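Local coordinates for protein phosphatidylserine synthase (Haemophilus influenzae, PDB 3HSI) that belongs to the phospholipase D superfamily and probably works as one of its alpha/beta enzymes, at residues C[51-57]-C[83-89]; C[125-131]-C[200-206]. One frame throughout, in Å; residues are numbered along the deposited sequence.

Contact 1. Residues C[51-57]-C[83-89]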
loop_
_atom_site.group_PDB
_atom_site.type_symbol
_atom_site.label_atom_id
_atom_site.label_comp_id
_atom_site.label_asym_id
_atom_site.label_seq_id
_atom_site.Cartn_x
_atom_site.Cartn_y
_atom_site.Cartn_z
ATOM N N LYS C 51 -32.010 -10.292 -23.103
ATOM C CA LYS C 51 -31.616 -8.889 -23.212
ATOM C C LYS C 51 -30.155 -8.626 -22.874
ATOM O O LYS C 51 -29.457 -7.947 -23.611
ATOM C CB LYS C 51 -32.537 -8.033 -22.328
ATOM C CG LYS C 51 -34.003 -8.047 -22.847
ATOM C CD LYS C 51 -35.018 -7.947 -21.714
ATOM C CE LYS C 51 -36.404 -7.582 -22.267
ATOM N NZ LYS C 51 -37.254 -6.866 -21.247
ATOM N N ARG C 52 -29.678 -9.164 -21.763
ATOM C CA ARG C 52 -28.321 -8.824 -21.313
ATOM C C ARG C 52 -27.703 -9.883 -20.417
ATOM O O ARG C 52 -28.431 -10.655 -19.749
ATOM C CB ARG C 52 -28.330 -7.499 -20.551
ATOM C CG ARG C 52 -29.054 -7.607 -19.186
ATOM C CD ARG C 52 -29.442 -6.249 -18.655
ATOM N NE ARG C 52 -30.296 -6.418 -17.487
ATOM C CZ ARG C 52 -30.820 -5.427 -16.772
ATOM N NH1 ARG C 52 -30.586 -4.150 -17.089
ATOM N NH2 ARG C 52 -31.580 -5.726 -15.733
ATOM N N ILE C 53 -26.366 -9.880 -20.406
ATOM C CA ILE C 53 -25.563 -10.702 -19.536
ATOM C C ILE C 53 -24.360 -9.882 -19.111
ATOM O O ILE C 53 -23.488 -9.578 -19.938
ATOM C CB ILE C 53 -25.089 -12.013 -20.219
ATOM C CG1 ILE C 53 -26.291 -12.938 -20.533
ATOM C CG2 ILE C 53 -24.053 -12.736 -19.328
ATOM C CD1 ILE C 53 -25.973 -14.122 -21.465
ATOM N N TYR C 54 -24.353 -9.498 -17.841
ATOM C CA TYR C 54 -23.233 -8.812 -17.204
ATOM C C TYR C 54 -22.626 -9.715 -16.148
ATOM O O TYR C 54 -23.353 -10.359 -15.366
ATOM C CB TYR C 54 -23.679 -7.486 -16.551
ATOM C CG TYR C 54 -23.956 -6.342 -17.542
ATOM C CD1 TYR C 54 -23.159 -5.177 -17.541
ATOM C CD2 TYR C 54 -24.983 -6.436 -18.480
ATOM C CE1 TYR C 54 -23.395 -4.131 -18.440
ATOM C CE2 TYR C 54 -25.232 -5.397 -19.392
ATOM C CZ TYR C 54 -24.435 -4.248 -19.362
ATOM O OH TYR C 54 -24.687 -3.227 -20.245
ATOM N N VAL C 55 -21.306 -9.738 -16.129
ATOM C CA VAL C 55 -20.510 -10.540 -15.225
ATOM C C VAL C 55 -19.341 -9.661 -14.781
ATOM O O VAL C 55 -18.697 -9.041 -15.634
ATOM C CB VAL C 55 -19.950 -11.780 -15.956
ATOM C CG1 VAL C 55 -18.861 -12.457 -15.142
ATOM C CG2 VAL C 55 -21.064 -12.786 -16.275
ATOM N N THR C 56 -19.140 -9.541 -13.465
ATOM C CA THR C 56 -17.906 -9.005 -12.878
ATOM C C THR C 56 -17.378 -10.171 -12.061
ATOM O O THR C 56 -18.106 -10.724 -11.267
ATOM C CB THR C 56 -18.105 -7.775 -11.888
ATOM O OG1 THR C 56 -19.068 -8.129 -10.867
ATOM C CG2 THR C 56 -18.574 -6.546 -12.591
ATOM N N ALA C 57 -16.141 -10.580 -12.307
ATOM C CA ALA C 57 -15.511 -11.651 -11.549
ATOM C C ALA C 57 -14.035 -11.292 -11.439
ATOM O O ALA C 57 -13.561 -10.401 -12.157
ATOM C CB ALA C 57 -15.717 -13.001 -12.240
ATOM N N LEU C 83 -28.064 -9.191 -28.063
ATOM C CA LEU C 83 -27.800 -9.447 -26.664
ATOM C C LEU C 83 -26.640 -8.560 -26.186
ATOM O O LEU C 83 -25.556 -8.551 -26.758
ATOM C CB LEU C 83 -27.490 -10.926 -26.443
ATOM C CG LEU C 83 -27.491 -11.471 -24.999
ATOM C CD1 LEU C 83 -28.894 -11.596 -24.411
ATOM C CD2 LEU C 83 -26.830 -12.833 -25.025
ATOM N N ASP C 84 -26.889 -7.794 -25.143
ATOM C CA ASP C 84 -25.862 -6.940 -24.564
ATOM C C ASP C 84 -25.044 -7.800 -23.586
ATOM O O ASP C 84 -25.514 -8.072 -22.492
ATOM C CB ASP C 84 -26.558 -5.760 -23.862
ATOM C CG ASP C 84 -25.590 -4.801 -23.183
ATOM O OD1 ASP C 84 -24.366 -4.822 -23.491
ATOM O OD2 ASP C 84 -26.074 -4.027 -22.327
ATOM N N VAL C 85 -23.863 -8.278 -24.002
ATOM C CA VAL C 85 -22.985 -9.107 -23.131
ATOM C C VAL C 85 -21.723 -8.334 -22.730
ATOM O O VAL C 85 -20.968 -7.906 -23.600
ATOM C CB VAL C 85 -22.539 -10.459 -23.791
ATOM C CG1 VAL C 85 -21.745 -11.324 -22.786
ATOM C CG2 VAL C 85 -23.695 -11.233 -24.284
ATOM N N LYS C 86 -21.480 -8.189 -21.424
ATOM C CA LYS C 86 -20.265 -7.525 -20.928
ATOM C C LYS C 86 -19.697 -8.347 -19.806
ATOM O O LYS C 86 -20.419 -8.696 -18.883
ATOM C CB LYS C 86 -20.544 -6.088 -20.450
ATOM C CG LYS C 86 -21.184 -5.234 -21.545
ATOM C CD LYS C 86 -20.501 -3.902 -21.753
ATOM C CE LYS C 86 -21.040 -3.203 -22.996
ATOM N NZ LYS C 86 -22.477 -2.821 -22.815
ATOM N N VAL C 87 -18.430 -8.717 -19.929
ATOM C CA VAL C 87 -17.750 -9.495 -18.889
ATOM C C VAL C 87 -16.578 -8.653 -18.417
ATOM O O VAL C 87 -15.660 -8.339 -19.204
ATOM C CB VAL C 87 -17.281 -10.910 -19.408
ATOM C CG1 VAL C 87 -16.554 -11.691 -18.325
ATOM C CG2 VAL C 87 -18.515 -11.726 -19.945
ATOM N N LEU C 88 -16.613 -8.262 -17.144
ATOM C CA LEU C 88 -15.498 -7.476 -16.567
ATOM C C LEU C 88 -14.664 -8.358 -15.631
ATOM O O LEU C 88 -15.201 -8.963 -14.711
ATOM C CB LEU C 88 -16.011 -6.222 -15.835
ATOM C CG LEU C 88 -16.521 -5.018 -16.639
ATOM C CD1 LEU C 88 -17.737 -5.387 -17.516
ATOM C CD2 LEU C 88 -16.862 -3.810 -15.738
ATOM N N ILE C 89 -13.367 -8.465 -15.901
ATOM C CA ILE C 89 -12.474 -9.220 -15.027
ATOM C C ILE C 89 -11.289 -8.338 -14.704
ATOM O O ILE C 89 -11.078 -7.306 -15.345
ATOM C CB ILE C 89 -11.999 -10.614 -15.629
ATOM C CG1 ILE C 89 -11.341 -10.487 -17.033
ATOM C CG2 ILE C 89 -13.118 -11.646 -15.562
ATOM C CD1 ILE C 89 -12.292 -10.554 -18.254
#
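L83, just ahead of the strand, packs its side chain against its partner: its CD2 meets I53 CD1 at 3.9 Å, while its CD1 reaches K51 C at 3.6 Å. At D84 the parallel ladder starts, with D84 N giving a hydrogen bond to K51 O (3.0 Å) and I53 N one to D84 O (2.9 Å). In the carboxylate of D84, OD2 takes a short hydrogen bond from Y54 OH (2.6 Å), and OD1 forms a salt bridge with K86 NZ (2.8 Å) two residues on. V85 turns to the other face, its CG1 4.3 Å from I53 CB. The two strands, 6° apart in direction and with their axes 4.6 Å apart at closest approach, are the beta strands of a beta-alpha-beta unit whose crossover is helix 64-79, a building block of the phospholipase D fold. K86 carries the ladder on, its N hydrogen-bonded to I53 O (2.9 Å) and its O to V55 N (3.1 Å). Its aliphatic chain lies over the Y54 ring, K86 CB 4.2 Å from the ring centroid in a CH-pi contact, and NZ curls round to a weak hydrogen bond with Y54 OH (3.4 Å). N192 of helix 181-195, which covers the face of R52, Y54 and T56, also hydrogen-bonds that hydroxyl. V87 pairs with V55, CG1 to CG1 at 4.0 Å, on the face of I53 and V85. L88 N then reaches V55 O (2.7 Å), L88 O accepts from A57 N (3.0 Å), and L88 CB lies 4.1 Å from T56 CG2. I89 CA approaches A57 O at 3.3 Å in a CA-H...O contact.

Contact 2. Residues C[125-131]-C[200-206]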
loop_
_atom_site.group_PDB
_atom_site.type_symbol
_atom_site.label_atom_id
_atom_site.label_comp_id
_atom_site.label_asym_id
_atom_site.label_seq_id
_atom_site.Cartn_x
_atom_site.Cartn_y
_atom_site.Cartn_z
ATOM N N ASN C 125 -16.890 -6.555 -28.795
ATOM C CA ASN C 125 -16.054 -6.829 -27.628
ATOM C C ASN C 125 -16.967 -7.275 -26.495
ATOM O O ASN C 125 -18.010 -6.659 -26.274
ATOM C CB ASN C 125 -15.331 -5.553 -27.187
ATOM C CG ASN C 125 -14.370 -5.017 -28.241
ATOM O OD1 ASN C 125 -13.603 -5.763 -28.832
ATOM N ND2 ASN C 125 -14.376 -3.713 -28.431
HETATM N N MSE C 126 -16.576 -8.343 -25.799
HETATM C CA MSE C 126 -17.340 -8.881 -24.671
HETATM C C MSE C 126 -16.535 -8.957 -23.368
HETATM O O MSE C 126 -17.112 -8.884 -22.280
HETATM C CB MSE C 126 -17.916 -10.256 -25.021
HETATM C CG MSE C 126 -18.865 -10.199 -26.202
HETATM SE SE MSE C 126 -19.944 -11.785 -26.449
HETATM C CE MSE C 126 -21.379 -10.892 -27.352
ATOM N N PHE C 127 -15.216 -9.097 -23.485
ATOM C CA PHE C 127 -14.328 -9.194 -22.333
ATOM C C PHE C 127 -13.552 -7.921 -22.107
ATOM O O PHE C 127 -12.793 -7.471 -22.974
ATOM C CB PHE C 127 -13.334 -10.349 -22.501
ATOM C CG PHE C 127 -13.941 -11.688 -22.284
ATOM C CD1 PHE C 127 -14.038 -12.213 -21.011
ATOM C CD2 PHE C 127 -14.433 -12.414 -23.356
ATOM C CE1 PHE C 127 -14.617 -13.444 -20.801
ATOM C CE2 PHE C 127 -15.003 -13.648 -23.158
ATOM C CZ PHE C 127 -15.112 -14.160 -21.872
ATOM N N PHE C 128 -13.732 -7.357 -20.918
ATOM C CA PHE C 128 -13.098 -6.115 -20.548
ATOM C C PHE C 128 -12.264 -6.269 -19.285
ATOM O O PHE C 128 -12.715 -6.862 -18.320
ATOM C CB PHE C 128 -14.164 -5.031 -20.368
ATOM C CG PHE C 128 -15.020 -4.817 -21.593
ATOM C CD1 PHE C 128 -14.656 -3.883 -22.560
ATOM C CD2 PHE C 128 -16.185 -5.588 -21.796
ATOM C CE1 PHE C 128 -15.448 -3.704 -23.688
ATOM C CE2 PHE C 128 -16.970 -5.403 -22.938
ATOM C CZ PHE C 128 -16.608 -4.456 -23.861
ATOM N N GLY C 129 -11.058 -5.709 -19.301
ATOM C CA GLY C 129 -10.141 -5.766 -18.159
ATOM C C GLY C 129 -10.193 -4.482 -17.337
ATOM O O GLY C 129 -10.019 -3.382 -17.871
ATOM N N VAL C 130 -10.486 -4.628 -16.047
ATOM C CA VAL C 130 -10.616 -3.470 -15.159
ATOM C C VAL C 130 -9.376 -3.405 -14.264
ATOM O O VAL C 130 -9.138 -4.308 -13.489
ATOM C CB VAL C 130 -11.867 -3.612 -14.261
ATOM C CG1 VAL C 130 -11.949 -2.478 -13.256
ATOM C CG2 VAL C 130 -13.139 -3.741 -15.094
ATOM N N PRO C 131 -8.586 -2.337 -14.356
ATOM C CA PRO C 131 -7.442 -2.212 -13.430
ATOM C C PRO C 131 -7.752 -1.334 -12.205
ATOM O O PRO C 131 -7.971 -0.117 -12.338
ATOM C CB PRO C 131 -6.383 -1.552 -14.292
ATOM C CG PRO C 131 -7.204 -0.745 -15.378
ATOM C CD PRO C 131 -8.649 -1.209 -15.315
ATOM N N ALA C 200 -9.714 3.882 -18.749
ATOM C CA ALA C 200 -8.845 2.936 -18.005
ATOM C C ALA C 200 -9.132 1.496 -18.284
ATOM O O ALA C 200 -8.251 0.665 -18.131
ATOM C CB ALA C 200 -8.921 3.167 -16.511
ATOM N N VAL C 201 -10.380 1.203 -18.649
ATOM C CA VAL C 201 -10.862 -0.152 -18.908
ATOM C C VAL C 201 -10.714 -0.483 -20.403
ATOM O O VAL C 201 -11.164 0.288 -21.258
ATOM C CB VAL C 201 -12.307 -0.253 -18.428
ATOM C CG1 VAL C 201 -12.960 -1.571 -18.831
ATOM C CG2 VAL C 201 -12.341 -0.052 -16.885
ATOM N N TYR C 202 -10.040 -1.588 -20.716
ATOM C CA TYR C 202 -9.779 -1.993 -22.094
ATOM C C TYR C 202 -10.279 -3.385 -22.385
ATOM O O TYR C 202 -10.251 -4.239 -21.488
ATOM C CB TYR C 202 -8.284 -1.937 -22.394
ATOM C CG TYR C 202 -7.782 -0.521 -22.440
ATOM C CD1 TYR C 202 -7.749 0.171 -23.643
ATOM C CD2 TYR C 202 -7.389 0.147 -21.269
ATOM C CE1 TYR C 202 -7.327 1.488 -23.690
ATOM C CE2 TYR C 202 -6.970 1.462 -21.311
ATOM C CZ TYR C 202 -6.933 2.119 -22.523
ATOM O OH TYR C 202 -6.506 3.421 -22.609
ATOM N N PRO C 203 -10.739 -3.622 -23.633
ATOM C CA PRO C 203 -11.154 -4.960 -24.040
ATOM C C PRO C 203 -9.948 -5.890 -23.995
ATOM O O PRO C 203 -8.858 -5.506 -24.406
ATOM C CB PRO C 203 -11.631 -4.774 -25.498
ATOM C CG PRO C 203 -11.024 -3.498 -25.949
ATOM C CD PRO C 203 -10.863 -2.645 -24.735
ATOM N N LEU C 204 -10.135 -7.075 -23.436
ATOM C CA LEU C 204 -9.082 -8.062 -23.378
ATOM C C LEU C 204 -9.158 -9.065 -24.521
ATOM O O LEU C 204 -8.230 -9.858 -24.702
ATOM C CB LEU C 204 -9.136 -8.800 -22.044
ATOM C CG LEU C 204 -8.730 -7.966 -20.830
ATOM C CD1 LEU C 204 -9.193 -8.664 -19.593
ATOM C CD2 LEU C 204 -7.229 -7.648 -20.773
ATOM N N ASP C 205 -10.247 -9.031 -25.290
ATOM C CA ASP C 205 -10.417 -9.975 -26.369
ATOM C C ASP C 205 -9.982 -9.403 -27.727
ATOM O O ASP C 205 -10.506 -9.796 -28.744
ATOM C CB ASP C 205 -11.864 -10.503 -26.419
ATOM C CG ASP C 205 -12.909 -9.380 -26.476
ATOM O OD1 ASP C 205 -12.542 -8.192 -26.676
ATOM O OD2 ASP C 205 -14.114 -9.699 -26.346
ATOM N N VAL C 206 -9.050 -8.459 -27.717
ATOM C CA VAL C 206 -8.401 -8.000 -28.942
ATOM C C VAL C 206 -6.899 -8.108 -28.799
ATOM O O VAL C 206 -6.370 -8.078 -27.687
ATOM C CB VAL C 206 -8.737 -6.504 -29.323
ATOM C CG1 VAL C 206 -10.206 -6.327 -29.674
ATOM C CG2 VAL C 206 -8.307 -5.525 -28.228
#
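D205, in the p rotamer, swings its carboxylate back to the start of 125-131, where OD2 accepts hydrogen bonds from M126 N (2.9 Å) and F127 N (3.1 Å). The side chain of M126, a selenomethionine, leads away. F127 CB starts toward 200-206, but the ring turns off to stack on Y111 and meet W60 edge-to-face. The m rotamer lays F128 along V201 and P203, with F128 CB 4.0 Å from V201 CG1 and F128 CD1 4.3 Å from P203 CB. At G129, L204 CD1 comes within 3.4 Å of the glycine CA; a CB there would clash. The antiparallel pairing is short: L204 N to F127 O (2.7 Å), G129 N to Y202 O (2.8 Å) and a weak Y202 N to G129 O (3.4 Å). It adds 202-203 as a two-residue edge strand, ending the parallel run. Beyond it, strand 84-90 flanks 127-130 in parallel, R115 of helix 107-118 forms a salt bridge with D205, and Y222 of helix 216-229 packs against V130 and V201.

In the fold
Contacts 1 and 2 are neighbours in one mixed sheet, their centres about 12 Å apart, and follow in series along the chain. The join is strand 84-90 lying parallel to 127-130: V87 N sits 2.7 Å from M126 O and V87 O 2.8 Å from F128 N, both probable hydrogen bonds. F127 packs along this seam, with CE1 3.6 Å from V87 CG1 and CD1 3.7 Å from I89 CD1. The strand order thus runs 52-56, 84-90, 127-130, 202-203, parallel until the last, which turns antiparallel. On the far side of contact 1, strand 146-148, part of the phospholipase D active-site motif, pairs antiparallel with 52-56, T56 hydrogen-bonding through its backbone to G145 of the same motif.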